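Local coordinates for arginine decarboxylase (Campylobacter jejuni subsp. jejuni, PDB 3NZP), which probably catalyses the pyridoxal-phosphate-dependent decarboxylation of arginine to agmatine, an early step of polyamine and spermidine biosynthesis, at residues I238-L244 and N289-Y295; L275-Y279 and S321-A327. All coordinates share one frame; numbering follows the deposited sequence.

Contact 1: residues I238-L244 and N289-Y295; sequences ITEIHPL and NYTLREY
Tyr290 touches Ile238, Thr239, Glu240, Ile241 and Leu244 and can be followed atom by atom from CB to its hydroxyl. Its CB lies against Ile241 CB. At CG a chi1 of 61° sets the ring between the backbone N and carbonyl carbon of its own residue, directed at the loop that leads into helix 242-260. One ring face receives the Ile241 CD1 methyl in a CH-pi contact, 4.1 Å from the centroid of the Tyr290 ring and displaced toward the rim. The CD2 and CE2 edge runs beside the carbonyl oxygens of Thr239 and Ile238. At CZ the ring touches the Leu244 CD1 methyl. The phenol OH finally donates to Ile238 O (2.9 Å), with the donor in the plane of that carbonyl. Tyr290 OH also accepts from Ala276 N, so the hydroxyl takes part in two bonds.

Next to the ring, Asn289 N donates to Thr239 O at 3.0 Å in an almost straight bond. Further along, Leu244 CD1 reaches the edge of the Tyr295 ring, 3.7 Å from Tyr295 CD2. Helix 292-309 starts just here with a capping box, in which Thr291 OG1 accepts from Glu294 N.

The chemistry is thus divided: a phenol and a backbone N-H satisfy two loop carbonyls, which would fix the Tyr290 ring in position, while the Ile241 and Leu244 methyls pack on the tyrosine rings, joining the loops that lead into helices 242-260 and 292-309 and their first turns.

Contact 2: residues L275-Y279 and S321-A327; sequences LAVEY and SGRFVAA. With PLP (pyridoxal-5'-phosphate), chain E.
Two torsions in the short helix 323-326 set neighbouring side chains against the 275-279 loop: Arg323 CG is anti to its own N at chi1 -178°, and Phe324 CG likewise at -172°. Phe324 thereby turns one ring face to Leu275, whose CD1 methyl makes a CH-pi contact 3.7 Å from the centroid of the Phe324 ring. The Ala276 carbonyl oxygen lies near the plane of that ring, at its edge. Val277 CG2 wedges between the side chains, 3.5 Å from Phe324 CA and 3.7 Å from Arg323 CG, and also meets the Ala327 methyl.

The arginine chain then bends at chi3 (-69°), bringing NH2 to the Tyr279 hydroxyl; NH2 donates to Tyr279 OH over 3.0 Å in a somewhat bent bond, with the oxygen in the guanidinium plane and the two flat groups nearly perpendicular. NH1 is hydrogen-bonded to Ser236 OG, so the guanidinium has a second partner besides Tyr279.

The hydrogen bonds from this segment to the phosphate come from backbone N-H groups: Arg323 N donates to PLP O2P at 2.7 Å, and Gly322 N points to the same oxygen.

Within the barrel, the 275-279 loop follows strand 268-272 and the short helix follows strand 316-319, the last two strands in order, while helix 52-72 covers Phe324 through Gln58, Asn61 and Ile62.

The two contacts lie with centres about 12 Å apart in the pyridoxal-binding barrel, and their segments alternate along the chain: 238-244, 275-279, 289-295, 321-327. Segment 238-244 follows strand 227-231, both 275-279 and 289-295 follow 268-272, and 321-327 follows 316-319, so the long loop between 268-272 and helix 292-309 supplies residues to both contacts. They touch directly: Ile238 O packs on Ala276 CB, and Leu292 of contact 1 packs on Phe324 of contact 2. Contact 2 is wholly buried and meets the cofactor phosphate, whereas contact 1 is partly buried and lies behind it, next to Gln237 and Gly274.

Contact 1: residues I238-L244 and N289-Y295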
ATOM      1  N   ILE B 238       7.434  -5.417  17.336  1.00 34.72           N
ATOM      2  CA  ILE B 238       8.792  -5.426  17.866  1.00 31.93           C
ATOM      3  C   ILE B 238       9.173  -6.881  18.121  1.00 33.49           C
ATOM      4  O   ILE B 238       8.729  -7.479  19.097  1.00 32.11           O
ATOM      5  CB  ILE B 238       8.867  -4.677  19.205  1.00 38.77           C
ATOM      6  CG1 ILE B 238       8.332  -3.244  19.057  1.00 44.13           C
ATOM      7  CG2 ILE B 238      10.297  -4.700  19.723  1.00 37.35           C
ATOM      8  CD1 ILE B 238       9.181  -2.325  18.206  1.00 31.96           C
ATOM      9  N   THR B 239       9.993  -7.451  17.249  1.00 36.88           N
ATOM     10  CA  THR B 239      10.404  -8.847  17.383  1.00 41.73           C
ATOM     11  C   THR B 239      11.321  -9.168  18.571  1.00 43.63           C
ATOM     12  O   THR B 239      11.300 -10.282  19.097  1.00 40.30           O
ATOM     13  CB  THR B 239      11.115  -9.309  16.112  1.00 41.99           C
ATOM     14  OG1 THR B 239      12.212  -8.423  15.841  1.00 44.88           O
ATOM     15  CG2 THR B 239      10.162  -9.305  14.939  1.00 41.34           C
ATOM     16  N   GLU B 240      12.129  -8.196  18.985  1.00 46.18           N
ATOM     17  CA  GLU B 240      13.062  -8.385  20.100  1.00 50.23           C
ATOM     18  C   GLU B 240      12.516  -7.803  21.397  1.00 49.30           C
ATOM     19  O   GLU B 240      11.915  -6.731  21.395  1.00 54.66           O
ATOM     20  CB  GLU B 240      14.398  -7.705  19.783  1.00 67.15           C
ATOM     21  CG  GLU B 240      15.027  -8.134  18.473  1.00 74.28           C
ATOM     22  CD  GLU B 240      15.366  -9.610  18.475  1.00 84.68           C
ATOM     23  OE1 GLU B 240      14.964 -10.312  17.517  1.00 89.09           O
ATOM     24  OE2 GLU B 240      16.029 -10.070  19.435  1.00 84.61           O
ATOM     25  N   ILE B 241      12.749  -8.493  22.510  1.00 47.31           N
ATOM     26  CA  ILE B 241      12.262  -8.031  23.811  1.00 43.63           C
ATOM     27  C   ILE B 241      13.204  -7.029  24.473  1.00 42.23           C
ATOM     28  O   ILE B 241      12.801  -6.254  25.338  1.00 44.05           O
ATOM     29  CB  ILE B 241      12.064  -9.207  24.784  1.00 37.17           C
ATOM     30  CG1 ILE B 241      11.452  -8.715  26.097  1.00 37.56           C
ATOM     31  CG2 ILE B 241      13.395  -9.871  25.057  1.00 42.40           C
ATOM     32  CD1 ILE B 241      10.040  -8.189  25.965  1.00 28.86           C
ATOM     33  N   HIS B 242      14.460  -7.037  24.059  1.00 45.08           N
ATOM     34  CA  HIS B 242      15.445  -6.135  24.639  1.00 44.30           C
ATOM     35  C   HIS B 242      15.106  -4.663  24.457  1.00 38.11           C
ATOM     36  O   HIS B 242      15.094  -3.887  25.415  1.00 33.99           O
ATOM     37  CB  HIS B 242      16.809  -6.418  24.026  1.00 49.12           C
ATOM     38  CG  HIS B 242      17.890  -5.515  24.522  1.00 51.90           C
ATOM     39  ND1 HIS B 242      18.388  -5.581  25.807  1.00 56.64           N
ATOM     40  CD2 HIS B 242      18.563  -4.515  23.907  1.00 51.45           C
ATOM     41  CE1 HIS B 242      19.324  -4.661  25.959  1.00 56.00           C
ATOM     42  NE2 HIS B 242      19.449  -4.000  24.821  1.00 54.76           N
ATOM     43  N   PRO B 243      14.846  -4.251  23.213  1.00 39.98           N
ATOM     44  CA  PRO B 243      14.516  -2.844  22.999  1.00 40.83           C
ATOM     45  C   PRO B 243      13.379  -2.356  23.914  1.00 37.95           C
ATOM     46  O   PRO B 243      13.385  -1.216  24.370  1.00 37.72           O
ATOM     47  CB  PRO B 243      14.168  -2.799  21.508  1.00 37.17           C
ATOM     48  CG  PRO B 243      13.732  -4.201  21.198  1.00 25.26           C
ATOM     49  CD  PRO B 243      14.715  -5.019  21.961  1.00 32.75           C
ATOM     50  N   LEU B 244      12.415  -3.223  24.196  1.00 34.58           N
ATOM     51  CA  LEU B 244      11.308  -2.841  25.061  1.00 38.74           C
ATOM     52  C   LEU B 244      11.812  -2.596  26.480  1.00 41.43           C
ATOM     53  O   LEU B 244      11.409  -1.637  27.118  1.00 41.84           O
ATOM     54  CB  LEU B 244      10.249  -3.939  25.070  1.00 41.93           C
ATOM     55  CG  LEU B 244       9.820  -4.355  23.659  1.00 58.68           C
ATOM     56  CD1 LEU B 244       9.066  -5.671  23.699  1.00 61.95           C
ATOM     57  CD2 LEU B 244       8.968  -3.254  23.031  1.00 65.46           C
ATOM     58  N   ASN B 289      10.893 -13.230  19.506  1.00 41.35           N
ATOM     59  CA  ASN B 289      11.690 -14.090  20.371  1.00 43.82           C
ATOM     60  C   ASN B 289      11.230 -14.057  21.803  1.00 43.99           C
ATOM     61  O   ASN B 289      11.957 -14.436  22.706  1.00 51.57           O
ATOM     62  CB  ASN B 289      13.153 -13.675  20.346  1.00 52.83           C
ATOM     63  CG  ASN B 289      13.398 -12.341  21.059  1.00 68.99           C
ATOM     64  OD1 ASN B 289      13.128 -12.188  22.258  1.00 69.91           O
ATOM     65  ND2 ASN B 289      13.911 -11.370  20.317  1.00 74.07           N
ATOM     66  N   TYR B 290      10.027 -13.620  22.047  1.00 40.62           N
ATOM     67  CA  TYR B 290       9.610 -13.553  23.486  1.00 39.98           C
ATOM     68  C   TYR B 290       8.132 -13.947  23.695  1.00 43.13           C
ATOM     69  O   TYR B 290       7.366 -13.981  22.710  1.00 46.87           O
ATOM     70  CB  TYR B 290       9.843 -12.165  24.087  1.00 35.99           C
ATOM     71  CG  TYR B 290       9.061 -11.086  23.380  1.00 35.95           C
ATOM     72  CD1 TYR B 290       7.801 -10.710  23.805  1.00 31.25           C
ATOM     73  CD2 TYR B 290       9.578 -10.439  22.293  1.00 33.32           C
ATOM     74  CE1 TYR B 290       7.060  -9.672  23.141  1.00 32.89           C
ATOM     75  CE2 TYR B 290       8.892  -9.416  21.608  1.00 29.84           C
ATOM     76  CZ  TYR B 290       7.634  -9.034  22.026  1.00 37.20           C
ATOM     77  OH  TYR B 290       6.980  -8.049  21.360  1.00 26.23           O
ATOM     78  N   THR B 291       7.650 -14.206  24.909  1.00 44.72           N
ATOM     79  CA  THR B 291       6.215 -14.570  25.093  1.00 42.37           C
ATOM     80  C   THR B 291       5.415 -13.408  25.694  1.00 37.63           C
ATOM     81  O   THR B 291       5.993 -12.449  26.201  1.00 30.99           O
ATOM     82  CB  THR B 291       6.062 -15.783  26.028  1.00 41.71           C
ATOM     83  OG1 THR B 291       6.306 -15.383  27.380  1.00 47.68           O
ATOM     84  CG2 THR B 291       7.042 -16.874  25.646  1.00 42.01           C
ATOM     85  N   LEU B 292       4.092 -13.494  25.648  1.00 32.81           N
ATOM     86  CA  LEU B 292       3.276 -12.421  26.205  1.00 32.60           C
ATOM     87  C   LEU B 292       3.593 -12.276  27.692  1.00 32.91           C
ATOM     88  O   LEU B 292       3.809 -11.167  28.188  1.00 32.86           O
ATOM     89  CB  LEU B 292       1.783 -12.722  26.032  1.00 28.55           C
ATOM     90  CG  LEU B 292       0.833 -11.517  26.000  1.00 33.03           C
ATOM     91  CD1 LEU B 292      -0.580 -12.000  26.274  1.00 27.84           C
ATOM     92  CD2 LEU B 292       1.227 -10.481  27.033  1.00 33.54           C
ATOM     93  N   ARG B 293       3.634 -13.408  28.393  1.00 33.02           N
ATOM     94  CA  ARG B 293       3.922 -13.428  29.825  1.00 36.53           C
ATOM     95  C   ARG B 293       5.278 -12.790  30.112  1.00 33.77           C
ATOM     96  O   ARG B 293       5.427 -12.041  31.080  1.00 31.32           O
ATOM     97  CB  ARG B 293       3.880 -14.874  30.353  1.00 33.87           C
ATOM     98  CG  ARG B 293       4.017 -15.005  31.869  1.00 31.44           C
ATOM     99  CD  ARG B 293       2.996 -14.144  32.591  1.00 50.31           C
ATOM    100  NE  ARG B 293       3.237 -14.037  34.030  1.00 51.92           N
ATOM    101  CZ  ARG B 293       2.784 -14.887  34.947  1.00 52.27           C
ATOM    102  NH1 ARG B 293       3.074 -14.679  36.223  1.00 56.88           N
ATOM    103  NH2 ARG B 293       2.039 -15.932  34.599  1.00 44.81           N
ATOM    104  N   GLU B 294       6.255 -13.084  29.257  1.00 31.30           N
ATOM    105  CA  GLU B 294       7.593 -12.528  29.406  1.00 29.90           C
ATOM    106  C   GLU B 294       7.513 -11.006  29.292  1.00 38.50           C
ATOM    107  O   GLU B 294       8.096 -10.265  30.091  1.00 36.32           O
ATOM    108  CB  GLU B 294       8.521 -13.088  28.332  1.00 25.05           C
ATOM    109  CG  GLU B 294       9.926 -12.558  28.441  1.00 37.63           C
ATOM    110  CD  GLU B 294      10.920 -13.301  27.561  1.00 44.22           C
ATOM    111  OE1 GLU B 294      12.127 -12.999  27.670  1.00 49.01           O
ATOM    112  OE2 GLU B 294      10.509 -14.177  26.768  1.00 40.74           O
ATOM    113  N   TYR B 295       6.772 -10.544  28.293  1.00 41.81           N
ATOM    114  CA  TYR B 295       6.591  -9.120  28.078  1.00 38.82           C
ATOM    115  C   TYR B 295       5.955  -8.520  29.333  1.00 37.65           C
ATOM    116  O   TYR B 295       6.431  -7.516  29.864  1.00 39.25           O
ATOM    117  CB  TYR B 295       5.714  -8.904  26.847  1.00 43.07           C
ATOM    118  CG  TYR B 295       5.333  -7.472  26.581  1.00 41.76           C
ATOM    119  CD1 TYR B 295       4.104  -6.976  26.995  1.00 45.80           C
ATOM    120  CD2 TYR B 295       6.197  -6.616  25.920  1.00 34.65           C
ATOM    121  CE1 TYR B 295       3.747  -5.659  26.755  1.00 53.10           C
ATOM    122  CE2 TYR B 295       5.855  -5.298  25.675  1.00 39.90           C
ATOM    123  CZ  TYR B 295       4.627  -4.822  26.097  1.00 47.86           C
ATOM    124  OH  TYR B 295       4.275  -3.501  25.887  1.00 49.84           O
TER

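Contact 2: residues L275-Y279 and S321-A327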
ATOM      1  N   LEU B 275       3.864  -4.915  21.036  1.00 30.83           N
ATOM      2  CA  LEU B 275       3.678  -6.317  21.371  1.00 30.28           C
ATOM      3  C   LEU B 275       3.584  -7.013  20.025  1.00 33.48           C
ATOM      4  O   LEU B 275       2.673  -6.726  19.240  1.00 34.52           O
ATOM      5  CB  LEU B 275       2.371  -6.495  22.129  1.00 38.37           C
ATOM      6  CG  LEU B 275       2.310  -7.636  23.138  1.00 36.13           C
ATOM      7  CD1 LEU B 275       0.849  -7.902  23.478  1.00 28.93           C
ATOM      8  CD2 LEU B 275       2.965  -8.882  22.563  1.00 34.40           C
ATOM      9  N   ALA B 276       4.527  -7.912  19.749  1.00 32.07           N
ATOM     10  CA  ALA B 276       4.553  -8.614  18.469  1.00 28.13           C
ATOM     11  C   ALA B 276       3.544  -9.750  18.368  1.00 29.99           C
ATOM     12  O   ALA B 276       3.061 -10.275  19.372  1.00 30.34           O
ATOM     13  CB  ALA B 276       5.955  -9.123  18.192  1.00 15.86           C
ATOM     14  N   VAL B 277       3.222 -10.125  17.137  1.00 34.00           N
ATOM     15  CA  VAL B 277       2.287 -11.222  16.887  1.00 37.65           C
ATOM     16  C   VAL B 277       3.044 -12.358  16.201  1.00 38.25           C
ATOM     17  O   VAL B 277       3.939 -12.105  15.398  1.00 29.50           O
ATOM     18  CB  VAL B 277       1.120 -10.757  15.973  1.00 34.47           C
ATOM     19  CG1 VAL B 277       0.391 -11.953  15.387  1.00 27.19           C
ATOM     20  CG2 VAL B 277       0.150  -9.901  16.772  1.00 24.36           C
ATOM     21  N   GLU B 278       2.703 -13.603  16.520  1.00 37.41           N
ATOM     22  CA  GLU B 278       3.381 -14.720  15.878  1.00 42.20           C
ATOM     23  C   GLU B 278       2.749 -15.041  14.521  1.00 40.10           C
ATOM     24  O   GLU B 278       1.629 -15.543  14.462  1.00 40.60           O
ATOM     25  CB  GLU B 278       3.335 -15.964  16.757  1.00 41.98           C
ATOM     26  CG  GLU B 278       4.164 -17.093  16.175  1.00 42.46           C
ATOM     27  CD  GLU B 278       5.605 -16.659  15.941  1.00 47.30           C
ATOM     28  OE1 GLU B 278       6.293 -16.327  16.938  1.00 36.84           O
ATOM     29  OE2 GLU B 278       6.039 -16.635  14.767  1.00 45.71           O
ATOM     30  N   TYR B 279       3.474 -14.756  13.442  1.00 39.30           N
ATOM     31  CA  TYR B 279       2.987 -14.975  12.078  1.00 40.36           C
ATOM     32  C   TYR B 279       3.619 -16.198  11.419  1.00 41.69           C
ATOM     33  O   TYR B 279       3.101 -16.740  10.439  1.00 44.89           O
ATOM     34  CB  TYR B 279       3.280 -13.733  11.229  1.00 34.04           C
ATOM     35  CG  TYR B 279       2.391 -12.537  11.526  1.00 41.29           C
ATOM     36  CD1 TYR B 279       1.108 -12.459  10.996  1.00 41.66           C
ATOM     37  CD2 TYR B 279       2.841 -11.473  12.311  1.00 42.59           C
ATOM     38  CE1 TYR B 279       0.292 -11.355  11.231  1.00 42.27           C
ATOM     39  CE2 TYR B 279       2.030 -10.356  12.556  1.00 39.84           C
ATOM     40  CZ  TYR B 279       0.757 -10.309  12.008  1.00 43.32           C
ATOM     41  OH  TYR B 279      -0.070  -9.214  12.216  1.00 48.42           O
ATOM     42  N   SER B 321      -1.413  -1.955  22.581  1.00 44.14           N
ATOM     43  CA  SER B 321      -1.153  -3.037  21.649  1.00 43.50           C
ATOM     44  C   SER B 321      -2.397  -3.297  20.829  1.00 44.14           C
ATOM     45  O   SER B 321      -3.381  -3.844  21.333  1.00 49.10           O
ATOM     46  CB  SER B 321      -0.787  -4.301  22.415  1.00 48.54           C
ATOM     47  OG  SER B 321       0.244  -4.021  23.343  1.00 72.03           O
ATOM     48  N   GLY B 322      -2.363  -2.898  19.568  1.00 39.94           N
ATOM     49  CA  GLY B 322      -3.509  -3.113  18.713  1.00 38.87           C
ATOM     50  C   GLY B 322      -3.333  -4.352  17.860  1.00 38.52           C
ATOM     51  O   GLY B 322      -4.212  -5.208  17.794  1.00 43.01           O
ATOM     52  N   ARG B 323      -2.187  -4.460  17.203  1.00 36.50           N
ATOM     53  CA  ARG B 323      -1.935  -5.604  16.346  1.00 30.77           C
ATOM     54  C   ARG B 323      -2.246  -6.919  17.060  1.00 31.53           C
ATOM     55  O   ARG B 323      -2.930  -7.783  16.519  1.00 35.37           O
ATOM     56  CB  ARG B 323      -0.483  -5.600  15.888  1.00 28.39           C
ATOM     57  CG  ARG B 323      -0.137  -6.737  14.960  1.00 23.05           C
ATOM     58  CD  ARG B 323       1.358  -6.820  14.795  1.00 28.79           C
ATOM     59  NE  ARG B 323       1.916  -5.700  14.044  1.00 26.06           N
ATOM     60  CZ  ARG B 323       1.932  -5.636  12.718  1.00 30.39           C
ATOM     61  NH1 ARG B 323       2.454  -4.586  12.111  1.00 35.03           N
ATOM     62  NH2 ARG B 323       1.424  -6.623  11.994  1.00 32.51           N
ATOM     63  N   PHE B 324      -1.759  -7.056  18.285  1.00 29.57           N
ATOM     64  CA  PHE B 324      -1.956  -8.265  19.066  1.00 31.04           C
ATOM     65  C   PHE B 324      -3.418  -8.668  19.231  1.00 37.71           C
ATOM     66  O   PHE B 324      -3.797  -9.829  19.001  1.00 40.54           O
ATOM     67  CB  PHE B 324      -1.328  -8.083  20.442  1.00 31.25           C
ATOM     68  CG  PHE B 324      -1.312  -9.323  21.257  1.00 28.04           C
ATOM     69  CD1 PHE B 324      -0.272 -10.234  21.131  1.00 25.11           C
ATOM     70  CD2 PHE B 324      -2.359  -9.604  22.129  1.00 28.98           C
ATOM     71  CE1 PHE B 324      -0.270 -11.418  21.860  1.00 27.31           C
ATOM     72  CE2 PHE B 324      -2.372 -10.781  22.862  1.00 28.90           C
ATOM     73  CZ  PHE B 324      -1.324 -11.695  22.727  1.00 33.05           C
ATOM     74  N   VAL B 325      -4.247  -7.709  19.617  1.00 37.80           N
ATOM     75  CA  VAL B 325      -5.659  -7.979  19.850  1.00 34.14           C
ATOM     76  C   VAL B 325      -6.506  -8.075  18.580  1.00 30.07           C
ATOM     77  O   VAL B 325      -7.550  -8.739  18.563  1.00 26.88           O
ATOM     78  CB  VAL B 325      -6.236  -6.904  20.819  1.00 32.34           C
ATOM     79  CG1 VAL B 325      -6.317  -5.571  20.138  1.00 31.53           C
ATOM     80  CG2 VAL B 325      -7.575  -7.333  21.332  1.00 36.48           C
ATOM     81  N   ALA B 326      -6.043  -7.462  17.499  1.00 25.31           N
ATOM     82  CA  ALA B 326      -6.823  -7.494  16.270  1.00 29.43           C
ATOM     83  C   ALA B 326      -6.399  -8.497  15.190  1.00 31.91           C
ATOM     84  O   ALA B 326      -7.210  -8.898  14.359  1.00 36.63           O
ATOM     85  CB  ALA B 326      -6.886  -6.104  15.688  1.00 20.81           C
ATOM     86  N   ALA B 327      -5.146  -8.925  15.219  1.00 29.04           N
ATOM     87  CA  ALA B 327      -4.638  -9.839  14.210  1.00 30.98           C
ATOM     88  C   ALA B 327      -5.460 -11.088  13.839  1.00 32.82           C
ATOM     89  O   ALA B 327      -5.922 -11.193  12.714  1.00 37.89           O
ATOM     90  CB  ALA B 327      -3.224 -10.248  14.575  1.00 37.60           C
TER
HETATM   91  N1  PLP E 701       0.437   3.463  19.956  1.00 67.11           N
HETATM   92  C2  PLP E 701       0.654   4.520  19.167  1.00 70.31           C
HETATM   93  C2A PLP E 701       0.882   5.868  19.797  1.00 59.62           C
HETATM   94  C3  PLP E 701       0.644   4.372  17.748  1.00 76.36           C
HETATM   95  O3  PLP E 701       0.859   5.456  16.933  1.00 79.52           O
HETATM   96  C4  PLP E 701       0.428   3.038  17.193  1.00 71.86           C
HETATM   97  C4A PLP E 701       0.418   2.815  15.733  1.00 51.54           C
HETATM   98  C5  PLP E 701       0.199   1.946  18.116  1.00 70.40           C
HETATM   99  C6  PLP E 701       0.225   2.217  19.491  1.00 71.54           C
HETATM  100  C5A PLP E 701      -0.052   0.513  17.627  1.00 64.15           C
HETATM  101  O4P PLP E 701       1.121  -0.309  17.779  1.00 52.96           O
HETATM  102  P   PLP E 701       0.764  -1.803  17.258  1.00 35.39           P
HETATM  103  O1P PLP E 701       1.849  -2.713  17.670  1.00 54.51           O
HETATM  104  O2P PLP E 701      -0.612  -2.325  17.887  1.00 37.56           O
HETATM  105  O3P PLP E 701       0.657  -1.814  15.663  1.00 39.43           O